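Long-range contacts in oxidized polyvinyl alcohol hydrolase (Sphingopyxis, PDB 3WLA), which hydrolyses beta-diketones such as 4,6-nonanedione and oxidized polyvinyl alcohol, cutting the polymer in the second step of its degradation: residues P85-A90 with N112-G117; F35-P40 with G79-S84; D230-I235 with H306-S311; A11-F16 with V142-T147. All blocks are in the same frame, centred on the assembly; numbering follows the deposited sequence.

In the fold
The four contacts illustrate how an alpha/beta-hydrolase joins strands, loops and a helix in and around one central sheet. Contact 2 pairs strands 31-38 and 81-85 within that sheet, and contact 1 begins where strand 81-85 ends; the two touch, although their centres are about 19 Å apart. Contact 4 fastens the N-terminal loop to the end of helix 133-145, and Val-145 of that helix packs on contact 2, about 14 Å away between centres. Along the chain, contacts 2 and 1 follow each other inside the loop closed by contact 4. Contact 3 comes later, at strand 232-238 of the same sheet, with its centre about 26 Å from that of contact 1. Only contact 1 lies near the proposed nucleophile, Ser-162.

Contact 1 of 4, residues P85-A90 with N112-G117; sequences PVRQCA and NPWNDG
Gln-88 and Cys-89 face Asn-112 and Pro-113 across a pair of water molecules, each joining a backbone N-H of 85-90 to a carbonyl of 112-117. Water 1 accepts from Gln-88 N at 2.8 Å and can donate to Pro-113 O, while water 2 accepts from Cys-89 N at 2.7 Å and can donate to Asn-112 O. Two successive N-H groups at the start of a short 3-10 turn are thus matched to two successive carbonyls of a segment without regular structure.

Beside this polar seam the side chains meet directly. Arg-87 CG sits over one face of the Trp-114 indole in a CH-pi contact, 3.6 Å from the centroid of the six-membered ring and 25° off its normal. The same methylene carbon lies 3.3 Å from Pro-113 O, and CD reaches Pro-113 CB. A bend at chi3 (-62°) then turns the guanidinium away to other partners: NH2 bonds to Gly-97 O. Pro-85 meets the far rim of the indole, its CG 3.6 Å from Trp-114 CH2, and the two side chains cross at roughly a right angle. The indole N-H is used by Val-54 O.

Farther along, Cys-89 CB lies 3.7 Å from Asn-112 ND2, which bonds to Ala-100 O, and Cys-89 SG lies 4.0 Å from Pro-113 CA. Trp-114 also packs on Ala-163 and Met-167 of helix 163-174, which follows the probable nucleophile Ser-162. The chemistry is therefore divided: carbon packing and bridging water join the two segments near the likely active site, while a disulfide ties Cys-89 to Cys-101 within the loop.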
loop_
_atom_site.group_PDB
_atom_site.type_symbol
_atom_site.label_atom_id
_atom_site.label_comp_id
_atom_site.label_asym_id
_atom_site.label_seq_id
_atom_site.Cartn_x
_atom_site.Cartn_y
_atom_site.Cartn_z
ATOM N N PRO A 85 -0.452 -10.622 3.235
ATOM C CA PRO A 85 -1.194 -10.660 4.499
ATOM C C PRO A 85 -2.666 -10.757 4.298
ATOM O O PRO A 85 -3.204 -10.201 3.357
ATOM C CB PRO A 85 -0.791 -9.368 5.177
ATOM C CG PRO A 85 -0.760 -8.407 3.975
ATOM C CD PRO A 85 -0.111 -9.221 2.863
ATOM N N VAL A 86 -3.324 -11.488 5.199
ATOM C CA VAL A 86 -4.759 -11.643 5.159
ATOM C C VAL A 86 -5.446 -10.541 6.018
ATOM O O VAL A 86 -5.013 -10.227 7.152
ATOM C CB VAL A 86 -5.181 -13.057 5.672
ATOM C CG1 VAL A 86 -6.713 -13.140 5.714
ATOM C CG2 VAL A 86 -4.606 -14.146 4.678
ATOM N N ARG A 87 -6.515 -9.959 5.477
ATOM C CA ARG A 87 -7.231 -8.871 6.183
ATOM C C ARG A 87 -7.913 -9.432 7.464
ATOM O O ARG A 87 -8.430 -10.545 7.430
ATOM C CB ARG A 87 -8.321 -8.288 5.270
ATOM C CG ARG A 87 -7.795 -7.490 4.039
ATOM C CD ARG A 87 -8.877 -7.338 2.963
ATOM N NE ARG A 87 -9.217 -8.695 2.516
ATOM C CZ ARG A 87 -10.198 -9.009 1.677
ATOM N NH1 ARG A 87 -10.965 -8.037 1.142
ATOM N NH2 ARG A 87 -10.411 -10.320 1.392
ATOM N N GLN A 88 -7.949 -8.642 8.537
ATOM C CA GLN A 88 -8.602 -9.077 9.791
ATOM C C GLN A 88 -10.019 -9.601 9.542
ATOM O O GLN A 88 -10.394 -10.665 10.048
ATOM C CB GLN A 88 -8.700 -7.922 10.797
ATOM C CG GLN A 88 -7.402 -7.463 11.332
ATOM C CD GLN A 88 -7.521 -6.227 12.192
ATOM O OE1 GLN A 88 -6.766 -5.260 12.009
ATOM N NE2 GLN A 88 -8.450 -6.247 13.153
ATOM N N CYS A 89 -10.797 -8.857 8.748
ATOM C CA CYS A 89 -12.193 -9.198 8.443
ATOM C C CYS A 89 -12.385 -10.525 7.679
ATOM O O CYS A 89 -13.496 -11.086 7.676
ATOM C CB CYS A 89 -12.850 -8.036 7.623
ATOM S SG CYS A 89 -11.827 -7.697 6.100
ATOM N N ALA A 90 -11.346 -11.009 6.999
ATOM C CA ALA A 90 -11.472 -12.270 6.266
ATOM C C ALA A 90 -11.281 -13.451 7.228
ATOM O O ALA A 90 -11.355 -14.602 6.823
ATOM C CB ALA A 90 -10.420 -12.346 5.121
ATOM N N ASN A 112 -13.585 -0.944 6.439
ATOM C CA ASN A 112 -13.277 -2.177 7.094
ATOM C C ASN A 112 -12.130 -3.085 6.574
ATOM O O ASN A 112 -11.485 -3.740 7.365
ATOM C CB ASN A 112 -14.559 -3.023 7.198
ATOM C CG ASN A 112 -14.501 -4.035 8.344
ATOM O OD1 ASN A 112 -13.924 -3.758 9.373
ATOM N ND2 ASN A 112 -15.118 -5.177 8.176
ATOM N N PRO A 113 -11.884 -3.155 5.264
ATOM C CA PRO A 113 -10.782 -4.078 4.884
ATOM C C PRO A 113 -9.427 -3.989 5.592
ATOM O O PRO A 113 -8.844 -5.022 5.986
ATOM C CB PRO A 113 -10.641 -3.858 3.381
ATOM C CG PRO A 113 -12.029 -3.450 2.945
ATOM C CD PRO A 113 -12.457 -2.494 4.085
ATOM N N TRP A 114 -8.927 -2.766 5.735
ATOM C CA TRP A 114 -7.629 -2.557 6.371
ATOM C C TRP A 114 -7.763 -1.369 7.276
ATOM O O TRP A 114 -8.528 -0.453 6.965
ATOM C CB TRP A 114 -6.504 -2.233 5.346
ATOM C CG TRP A 114 -6.131 -3.388 4.417
ATOM C CD1 TRP A 114 -6.431 -3.513 3.080
ATOM C CD2 TRP A 114 -5.384 -4.550 4.769
ATOM N NE1 TRP A 114 -5.912 -4.679 2.593
ATOM C CE2 TRP A 114 -5.256 -5.341 3.592
ATOM C CE3 TRP A 114 -4.803 -5.010 5.965
ATOM C CZ2 TRP A 114 -4.557 -6.581 3.572
ATOM C CZ3 TRP A 114 -4.108 -6.254 5.949
ATOM C CH2 TRP A 114 -3.997 -7.023 4.746
ATOM N N ASN A 115 -7.011 -1.401 8.389
ATOM C CA ASN A 115 -7.004 -0.314 9.368
ATOM C C ASN A 115 -6.133 0.746 8.665
ATOM O O ASN A 115 -4.977 0.976 9.060
ATOM C CB ASN A 115 -6.296 -0.753 10.648
ATOM C CG ASN A 115 -7.090 -1.794 11.464
ATOM O OD1 ASN A 115 -6.537 -2.418 12.368
ATOM N ND2 ASN A 115 -8.382 -1.950 11.177
ATOM N N ASP A 116 -6.692 1.363 7.621
ATOM C CA ASP A 116 -5.932 2.310 6.824
ATOM C C ASP A 116 -6.145 3.797 6.988
ATOM O O ASP A 116 -5.500 4.566 6.316
ATOM C CB ASP A 116 -6.062 1.958 5.334
ATOM C CG ASP A 116 -7.522 1.951 4.849
ATOM O OD1 ASP A 116 -8.361 2.718 5.403
ATOM O OD2 ASP A 116 -7.827 1.181 3.896
ATOM N N GLY A 117 -7.021 4.220 7.887
ATOM C CA GLY A 117 -7.234 5.654 8.020
ATOM C C GLY A 117 -8.206 5.934 9.144
ATOM O O GLY A 117 -9.298 5.349 9.217
HETATM O O HOH W 1 -7.260 -5.895 8.281
HETATM O O HOH W 2 -10.272 -6.208 8.381
#

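Contact 2 of 4, residues F35-P40 with G79-S84; sequences FVVVPP and GYMVIS
Met-81 CG stands anti to its backbone N (chi1 158°), and further bends at chi2 and chi3 fold the thioether back across the neighbouring strand. SD thereby comes to 3.7 Å from Pro-39 CA and 3.8 Å from Val-37 CG1, and the terminal CE lies against Pro-39 CB. On Phe-35 the ring carbon CG is held between the backbone N and the carbonyl carbon (chi1 56°), which lays the ring alongside Ile-83, with CD2 3.8 Å from Ile-83 CG2. Val-37 CG2 meets the edge of the same ring, in its plane. Met-141 and Val-145 of helix 133-145 cover this face of the sheet.

The opposite face carries Val-36, Val-38, Val-82 and Ser-84. Val-38 CB and Val-82 CB stand 4.1 Å apart, and Leu-64 of helix 60-65 packs on Val-36 and Val-82; Ser-84 OG bonds to Pro-52 O.

Four backbone hydrogen bonds join the strands, two for each of the pairs Val-36 with Ser-84 and Val-38 with Val-82. The Val-36 N to Ser-84 O bond is short and nearly straight, 2.8 Å with 170° at the hydrogen. Between them Val-37 and Ile-83 form a non-hydrogen-bonded pair, where Ile-83 CA approaches Val-36 O at 3.3 Å in a CA-H...O contact. Beyond the ladder the contact continues as packing: Pro-40 CB lies 3.6 Å from Tyr-80 O, and CD touches Met-81 CA.

The second strand of the sheet, 31-38, runs antiparallel and lies next to the fourth, 81-85 (order 1-2-4-3-5), as in the alpha/beta-hydrolase fold.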
loop_
_atom_site.group_PDB
_atom_site.type_symbol
_atom_site.label_atom_id
_atom_site.label_comp_id
_atom_site.label_asym_id
_atom_site.label_seq_id
_atom_site.Cartn_x
_atom_site.Cartn_y
_atom_site.Cartn_z
ATOM N N PHE A 35 -1.257 -15.093 6.846
ATOM C CA PHE A 35 -0.514 -14.567 5.677
ATOM C C PHE A 35 0.072 -15.713 4.842
ATOM O O PHE A 35 0.291 -16.836 5.348
ATOM C CB PHE A 35 0.580 -13.578 6.122
ATOM C CG PHE A 35 1.567 -14.143 7.113
ATOM C CD1 PHE A 35 1.406 -13.946 8.470
ATOM C CD2 PHE A 35 2.694 -14.868 6.660
ATOM C CE1 PHE A 35 2.368 -14.457 9.413
ATOM C CE2 PHE A 35 3.655 -15.380 7.551
ATOM C CZ PHE A 35 3.503 -15.182 8.927
ATOM N N VAL A 36 0.270 -15.453 3.545
ATOM C CA VAL A 36 0.780 -16.465 2.636
ATOM C C VAL A 36 2.232 -16.151 2.262
ATOM O O VAL A 36 2.548 -15.053 1.842
ATOM C CB VAL A 36 -0.148 -16.543 1.403
ATOM C CG1 VAL A 36 0.315 -17.573 0.418
ATOM C CG2 VAL A 36 -1.571 -16.893 1.860
ATOM N N VAL A 37 3.118 -17.127 2.445
ATOM C CA VAL A 37 4.549 -16.966 2.149
ATOM C C VAL A 37 4.903 -17.714 0.858
ATOM O O VAL A 37 4.573 -18.902 0.713
ATOM C CB VAL A 37 5.410 -17.525 3.323
ATOM C CG1 VAL A 37 6.939 -17.464 2.968
ATOM C CG2 VAL A 37 5.160 -16.679 4.578
ATOM N N VAL A 38 5.496 -17.002 -0.102
ATOM C CA VAL A 38 5.920 -17.622 -1.393
ATOM C C VAL A 38 7.391 -17.279 -1.513
ATOM O O VAL A 38 7.747 -16.230 -2.032
ATOM C CB VAL A 38 5.155 -17.030 -2.612
ATOM C CG1 VAL A 38 5.445 -17.869 -3.875
ATOM C CG2 VAL A 38 3.639 -17.039 -2.338
ATOM N N PRO A 39 8.287 -18.152 -1.013
ATOM C CA PRO A 39 9.716 -17.827 -1.108
ATOM C C PRO A 39 10.306 -17.934 -2.501
ATOM O O PRO A 39 9.777 -18.604 -3.362
ATOM C CB PRO A 39 10.355 -18.810 -0.132
ATOM C CG PRO A 39 9.570 -20.055 -0.370
ATOM C CD PRO A 39 8.087 -19.511 -0.488
ATOM N N PRO A 40 11.415 -17.230 -2.758
ATOM C CA PRO A 40 12.076 -17.282 -4.082
ATOM C C PRO A 40 12.856 -18.617 -4.119
ATOM O O PRO A 40 13.093 -19.214 -3.047
ATOM C CB PRO A 40 12.998 -16.081 -4.024
ATOM C CG PRO A 40 13.403 -16.064 -2.569
ATOM C CD PRO A 40 12.120 -16.327 -1.831
ATOM N N GLY A 79 13.301 -13.812 -7.868
ATOM C CA GLY A 79 14.128 -13.559 -6.719
ATOM C C GLY A 79 13.521 -12.853 -5.544
ATOM O O GLY A 79 14.197 -12.636 -4.550
ATOM N N TYR A 80 12.258 -12.477 -5.663
ATOM C CA TYR A 80 11.601 -11.787 -4.556
ATOM C C TYR A 80 10.915 -12.729 -3.586
ATOM O O TYR A 80 10.293 -13.729 -4.018
ATOM C CB TYR A 80 10.514 -10.883 -5.094
ATOM C CG TYR A 80 11.086 -9.753 -5.846
ATOM C CD1 TYR A 80 11.474 -8.608 -5.174
ATOM C CD2 TYR A 80 11.310 -9.843 -7.212
ATOM C CE1 TYR A 80 12.104 -7.551 -5.858
ATOM C CE2 TYR A 80 11.926 -8.808 -7.891
ATOM C CZ TYR A 80 12.325 -7.664 -7.192
ATOM O OH TYR A 80 13.002 -6.636 -7.840
ATOM N N MET A 81 11.042 -12.434 -2.293
ATOM C CA MET A 81 10.269 -13.183 -1.298
ATOM C C MET A 81 8.898 -12.443 -1.311
ATOM O O MET A 81 8.852 -11.227 -1.065
ATOM C CB MET A 81 10.899 -13.029 0.080
ATOM C CG MET A 81 9.923 -13.287 1.212
ATOM S SD MET A 81 9.203 -14.954 1.230
ATOM C CE MET A 81 10.458 -15.791 2.267
ATOM N N VAL A 82 7.805 -13.144 -1.601
ATOM C CA VAL A 82 6.468 -12.493 -1.637
ATOM C C VAL A 82 5.662 -12.937 -0.384
ATOM O O VAL A 82 5.519 -14.152 -0.124
ATOM C CB VAL A 82 5.716 -12.934 -2.928
ATOM C CG1 VAL A 82 4.319 -12.236 -3.088
ATOM C CG2 VAL A 82 6.602 -12.614 -4.140
ATOM N N ILE A 83 5.192 -11.974 0.416
ATOM C CA ILE A 83 4.381 -12.318 1.594
ATOM C C ILE A 83 3.063 -11.513 1.465
ATOM O O ILE A 83 3.084 -10.287 1.443
ATOM C CB ILE A 83 5.093 -11.925 2.914
ATOM C CG1 ILE A 83 6.494 -12.503 2.971
ATOM C CG2 ILE A 83 4.297 -12.443 4.148
ATOM C CD1 ILE A 83 7.332 -11.826 4.024
ATOM N N SER A 84 1.924 -12.188 1.324
ATOM C CA SER A 84 0.665 -11.455 1.202
ATOM C C SER A 84 -0.127 -11.699 2.498
ATOM O O SER A 84 -0.406 -12.872 2.841
ATOM C CB SER A 84 -0.133 -11.954 0.003
ATOM O OG SER A 84 -1.223 -11.068 -0.272
#

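Contact 3 of 4, residues D230-I235 with H306-S311; sequences DPMVVI and HPKGSS
Pro-231 and Gly-309 bring the backbones within 5.4 Å, CA to CA, where the entry to strand 232-238 runs almost opposite (172°) to residues 306-309, most of which belong to a type II beta turn from Pro-307 to Ser-310.

Lys-308 carries the polar part. Its chain leaves extended, with CG anti to the backbone N (chi1 -172°), then bends at chi3 and chi4 to put NZ 2.6 Å from Pro-231 O. The donor is tilted 25° from the carbonyl plane. NZ also bonds to Ser-176 O and Trp-179 O, so three carbonyl oxygens grip the ammonium group. A salt bridge from Asp-230 OD2, 3.2 Å from Lys-308 NZ, is doubtful, that oxygen being too close to a neighbour in the model. Met-232 CG lies alongside, 3.7 Å from NZ.

Pro-231 CB rests on Gly-309 N, at 3.7 Å. At the inner end Val-233 and His-306 pass alongside one another, pointing oppositely, with Val-233 CB 3.8 Å from His-306 ND1. Ser-310 CB covers one face of the imidazole, and Phe-315 meets that ring with its plane nearly perpendicular.

Pro-Lys-Gly-Ser is a characteristic type II turn, with glycine at its third position; here it lies against the start of strand 232-238, a parallel strand of the alpha/beta-hydrolase sheet.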
loop_
_atom_site.group_PDB
_atom_site.type_symbol
_atom_site.label_atom_id
_atom_site.label_comp_id
_atom_site.label_asym_id
_atom_site.label_seq_id
_atom_site.Cartn_x
_atom_site.Cartn_y
_atom_site.Cartn_z
ATOM N N ASP A 230 11.974 8.519 6.991
ATOM C CA ASP A 230 13.180 7.744 6.744
ATOM C C ASP A 230 13.233 7.609 5.194
ATOM O O ASP A 230 12.181 7.701 4.548
ATOM C CB ASP A 230 12.999 6.381 7.377
ATOM C CG ASP A 230 14.301 5.809 7.912
ATOM O OD1 ASP A 230 14.901 6.492 8.770
ATOM O OD2 ASP A 230 14.713 4.683 7.477
ATOM N N PRO A 231 14.425 7.356 4.588
ATOM C CA PRO A 231 14.609 7.217 3.128
ATOM C C PRO A 231 13.777 6.086 2.515
ATOM O O PRO A 231 13.747 4.954 3.048
ATOM C CB PRO A 231 16.108 6.958 2.987
ATOM C CG PRO A 231 16.658 7.635 4.135
ATOM C CD PRO A 231 15.728 7.178 5.248
ATOM N N MET A 232 13.127 6.405 1.396
ATOM C CA MET A 232 12.261 5.442 0.690
ATOM C C MET A 232 12.078 5.789 -0.761
ATOM O O MET A 232 12.378 6.921 -1.190
ATOM C CB MET A 232 10.829 5.417 1.283
ATOM C CG MET A 232 10.632 4.828 2.666
ATOM S SD MET A 232 8.894 4.848 3.198
ATOM C CE MET A 232 8.419 6.643 3.182
ATOM N N VAL A 233 11.565 4.805 -1.513
ATOM C CA VAL A 233 11.185 5.006 -2.915
ATOM C C VAL A 233 9.674 4.599 -2.970
ATOM O O VAL A 233 9.262 3.540 -2.446
ATOM C CB VAL A 233 12.042 4.154 -3.893
ATOM C CG1 VAL A 233 12.073 2.767 -3.486
ATOM C CG2 VAL A 233 11.528 4.288 -5.289
ATOM N N VAL A 234 8.854 5.462 -3.546
ATOM C CA VAL A 234 7.404 5.204 -3.616
ATOM C C VAL A 234 6.875 5.361 -5.032
ATOM O O VAL A 234 7.117 6.403 -5.698
ATOM C CB VAL A 234 6.662 6.158 -2.661
ATOM C CG1 VAL A 234 5.093 5.929 -2.735
ATOM C CG2 VAL A 234 7.181 5.955 -1.241
ATOM N N ILE A 235 6.194 4.320 -5.524
ATOM C CA ILE A 235 5.607 4.354 -6.857
ATOM C C ILE A 235 4.098 4.419 -6.685
ATOM O O ILE A 235 3.479 3.437 -6.260
ATOM C CB ILE A 235 5.981 3.096 -7.677
ATOM C CG1 ILE A 235 7.500 3.044 -7.887
ATOM C CG2 ILE A 235 5.246 3.098 -8.991
ATOM C CD1 ILE A 235 7.989 1.792 -8.482
ATOM N N HIS A 306 16.699 0.986 -5.600
ATOM C CA HIS A 306 16.891 2.093 -4.701
ATOM C C HIS A 306 16.713 1.583 -3.281
ATOM O O HIS A 306 15.741 1.880 -2.646
ATOM C CB HIS A 306 15.858 3.192 -5.018
ATOM C CG HIS A 306 16.218 4.530 -4.468
ATOM N ND1 HIS A 306 15.703 5.017 -3.291
ATOM C CD2 HIS A 306 17.030 5.502 -4.951
ATOM C CE1 HIS A 306 16.176 6.230 -3.069
ATOM N NE2 HIS A 306 16.980 6.552 -4.061
ATOM N N PRO A 307 17.673 0.795 -2.779
ATOM C CA PRO A 307 17.576 0.254 -1.422
ATOM C C PRO A 307 17.546 1.368 -0.375
ATOM O O PRO A 307 18.043 2.491 -0.604
ATOM C CB PRO A 307 18.798 -0.673 -1.319
ATOM C CG PRO A 307 19.769 -0.089 -2.276
ATOM C CD PRO A 307 18.921 0.378 -3.449
ATOM N N LYS A 308 16.931 1.055 0.758
ATOM C CA LYS A 308 16.791 2.013 1.842
ATOM C C LYS A 308 18.132 2.665 2.140
ATOM O O LYS A 308 19.136 1.979 2.341
ATOM C CB LYS A 308 16.243 1.325 3.099
ATOM C CG LYS A 308 15.884 2.263 4.217
ATOM C CD LYS A 308 14.970 1.541 5.217
ATOM C CE LYS A 308 14.019 2.508 5.875
ATOM N NZ LYS A 308 13.167 3.360 5.007
ATOM N N GLY A 309 18.127 3.989 2.134
ATOM C CA GLY A 309 19.343 4.743 2.374
ATOM C C GLY A 309 20.015 5.231 1.105
ATOM O O GLY A 309 21.135 5.754 1.178
ATOM N N SER A 310 19.382 5.075 -0.061
ATOM C CA SER A 310 19.988 5.563 -1.309
ATOM C C SER A 310 19.721 7.038 -1.454
ATOM O O SER A 310 18.748 7.568 -0.943
ATOM C CB SER A 310 19.409 4.864 -2.538
ATOM O OG SER A 310 19.657 3.478 -2.497
ATOM N N SER A 311 20.587 7.713 -2.173
ATOM C CA SER A 311 20.378 9.124 -2.350
ATOM C C SER A 311 19.449 9.367 -3.541
ATOM O O SER A 311 19.612 8.792 -4.602
ATOM C CB SER A 311 21.720 9.817 -2.565
ATOM O OG SER A 311 21.490 11.099 -3.107
#

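Contact 4 of 4, residues A11-F16 with V142-T147; sequences ACPEGF and VRCVGT
Cys-144 joins helix 133-145 to the N-terminal loop through a disulfide with Cys-12. Its CB lies against Ala-11 O at 3.5 Å and near Cys-12 SG; the same carbonyl oxygen takes a CA-H...O contact from Cys-144 CA at 3.1 Å. Standing anti to the backbone N (chi1 176°), SG leaves the helix to reach Cys-12 SG at 2.1 Å, with the bridge turned 91° about its S-S bond. SG also meets the edge of Phe-16: it is 3.5 Å from CD2 and close to the ring plane, a sulfur-aromatic contact made from the side.

The disulfide thus ties the segment that precedes strand 21-28, an outermost strand of the alpha/beta-hydrolase sheet, to a helix packed against that sheet. The Phe-16 ring also meets Phe-26 of strand 21-28 edge-to-face. A type II beta turn from Pro-13 to Phe-16 returns the chain to place this ring beside the sulfur.

Ala-11 N adds a 3.3 Å hydrogen bond to Arg-143 O, approaching from above the carbonyl plane. Thr-147 CG2 lies 3.3 Å from Ala-11 N, and Thr-147 OG1 donates to Cys-144 O at 2.8 Å while lying 3.3 Å from Cys-12 SG.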
loop_
_atom_site.group_PDB
_atom_site.type_symbol
_atom_site.label_atom_id
_atom_site.label_comp_id
_atom_site.label_asym_id
_atom_site.label_seq_id
_atom_site.Cartn_x
_atom_site.Cartn_y
_atom_site.Cartn_z
ATOM N N ALA A 11 12.810 -11.876 14.181
ATOM C CA ALA A 11 12.274 -12.586 15.339
ATOM C C ALA A 11 10.814 -12.978 15.124
ATOM O O ALA A 11 10.094 -12.343 14.343
ATOM C CB ALA A 11 12.399 -11.720 16.600
ATOM N N CYS A 12 10.388 -14.032 15.812
ATOM C CA CYS A 12 9.002 -14.494 15.708
ATOM C C CYS A 12 8.338 -14.417 17.057
ATOM O O CYS A 12 9.016 -14.352 18.071
ATOM C CB CYS A 12 8.917 -15.943 15.167
ATOM S SG CYS A 12 9.214 -16.084 13.356
ATOM N N PRO A 13 6.999 -14.329 17.092
ATOM C CA PRO A 13 6.389 -14.277 18.418
ATOM C C PRO A 13 6.454 -15.687 19.022
ATOM O O PRO A 13 6.501 -16.699 18.285
ATOM C CB PRO A 13 4.960 -13.826 18.123
ATOM C CG PRO A 13 4.745 -14.261 16.704
ATOM C CD PRO A 13 6.042 -13.889 16.069
ATOM N N GLU A 14 6.480 -15.733 20.361
ATOM C CA GLU A 14 6.532 -16.975 21.121
ATOM C C GLU A 14 5.519 -17.961 20.580
ATOM O O GLU A 14 4.344 -17.611 20.461
ATOM C CB GLU A 14 6.160 -16.716 22.587
ATOM C CG GLU A 14 6.876 -15.550 23.278
ATOM C CD GLU A 14 8.225 -15.962 23.875
ATOM O OE1 GLU A 14 8.461 -17.197 23.983
ATOM O OE2 GLU A 14 9.029 -15.060 24.249
ATOM N N GLY A 15 5.960 -19.174 20.258
ATOM C CA GLY A 15 5.030 -20.189 19.799
ATOM C C GLY A 15 4.707 -20.220 18.326
ATOM O O GLY A 15 3.963 -21.102 17.853
ATOM N N PHE A 16 5.252 -19.261 17.586
ATOM C CA PHE A 16 4.994 -19.218 16.161
ATOM C C PHE A 16 6.266 -19.439 15.355
ATOM O O PHE A 16 7.305 -18.875 15.670
ATOM C CB PHE A 16 4.435 -17.839 15.744
ATOM C CG PHE A 16 3.996 -17.791 14.318
ATOM C CD1 PHE A 16 2.726 -18.253 13.950
ATOM C CD2 PHE A 16 4.884 -17.397 13.317
ATOM C CE1 PHE A 16 2.362 -18.328 12.612
ATOM C CE2 PHE A 16 4.520 -17.472 11.981
ATOM C CZ PHE A 16 3.266 -17.938 11.628
ATOM N N VAL A 142 6.785 -9.574 8.453
ATOM C CA VAL A 142 8.002 -9.620 7.667
ATOM C C VAL A 142 9.154 -9.950 8.596
ATOM O O VAL A 142 9.938 -10.842 8.276
ATOM C CB VAL A 142 8.267 -8.298 6.934
ATOM C CG1 VAL A 142 9.625 -8.365 6.232
ATOM C CG2 VAL A 142 7.148 -8.062 5.870
ATOM N N ARG A 143 9.265 -9.260 9.733
ATOM C CA ARG A 143 10.356 -9.588 10.671
ATOM C C ARG A 143 10.376 -11.083 11.030
ATOM O O ARG A 143 11.450 -11.668 11.184
ATOM C CB ARG A 143 10.251 -8.754 11.943
ATOM C CG ARG A 143 10.854 -7.383 11.830
ATOM C CD ARG A 143 10.783 -6.698 13.176
ATOM N NE ARG A 143 11.036 -5.265 13.023
ATOM C CZ ARG A 143 12.218 -4.728 12.737
ATOM N NH1 ARG A 143 13.290 -5.495 12.577
ATOM N NH2 ARG A 143 12.313 -3.417 12.586
ATOM N N CYS A 144 9.214 -11.717 11.127
ATOM C CA CYS A 144 9.162 -13.136 11.465
ATOM C C CYS A 144 9.584 -14.044 10.309
ATOM O O CYS A 144 10.354 -14.979 10.511
ATOM C CB CYS A 144 7.763 -13.545 11.962
ATOM S SG CYS A 144 7.532 -15.348 12.304
ATOM N N VAL A 145 9.111 -13.777 9.093
ATOM C CA VAL A 145 9.505 -14.622 7.963
ATOM C C VAL A 145 11.034 -14.598 7.849
ATOM O O VAL A 145 11.671 -15.612 7.515
ATOM C CB VAL A 145 8.861 -14.109 6.643
ATOM C CG1 VAL A 145 9.411 -14.872 5.450
ATOM C CG2 VAL A 145 7.360 -14.298 6.692
ATOM N N GLY A 146 11.601 -13.429 8.138
ATOM C CA GLY A 146 13.039 -13.224 8.088
ATOM C C GLY A 146 13.861 -14.140 9.017
ATOM O O GLY A 146 15.094 -14.092 8.986
ATOM N N THR A 147 13.210 -14.965 9.840
ATOM C CA THR A 147 13.980 -15.859 10.713
ATOM C C THR A 147 14.173 -17.205 10.022
ATOM O O THR A 147 15.022 -17.986 10.424
ATOM C CB THR A 147 13.291 -16.136 12.082
ATOM O OG1 THR A 147 12.039 -16.800 11.859
ATOM C CG2 THR A 147 13.081 -14.849 12.874
#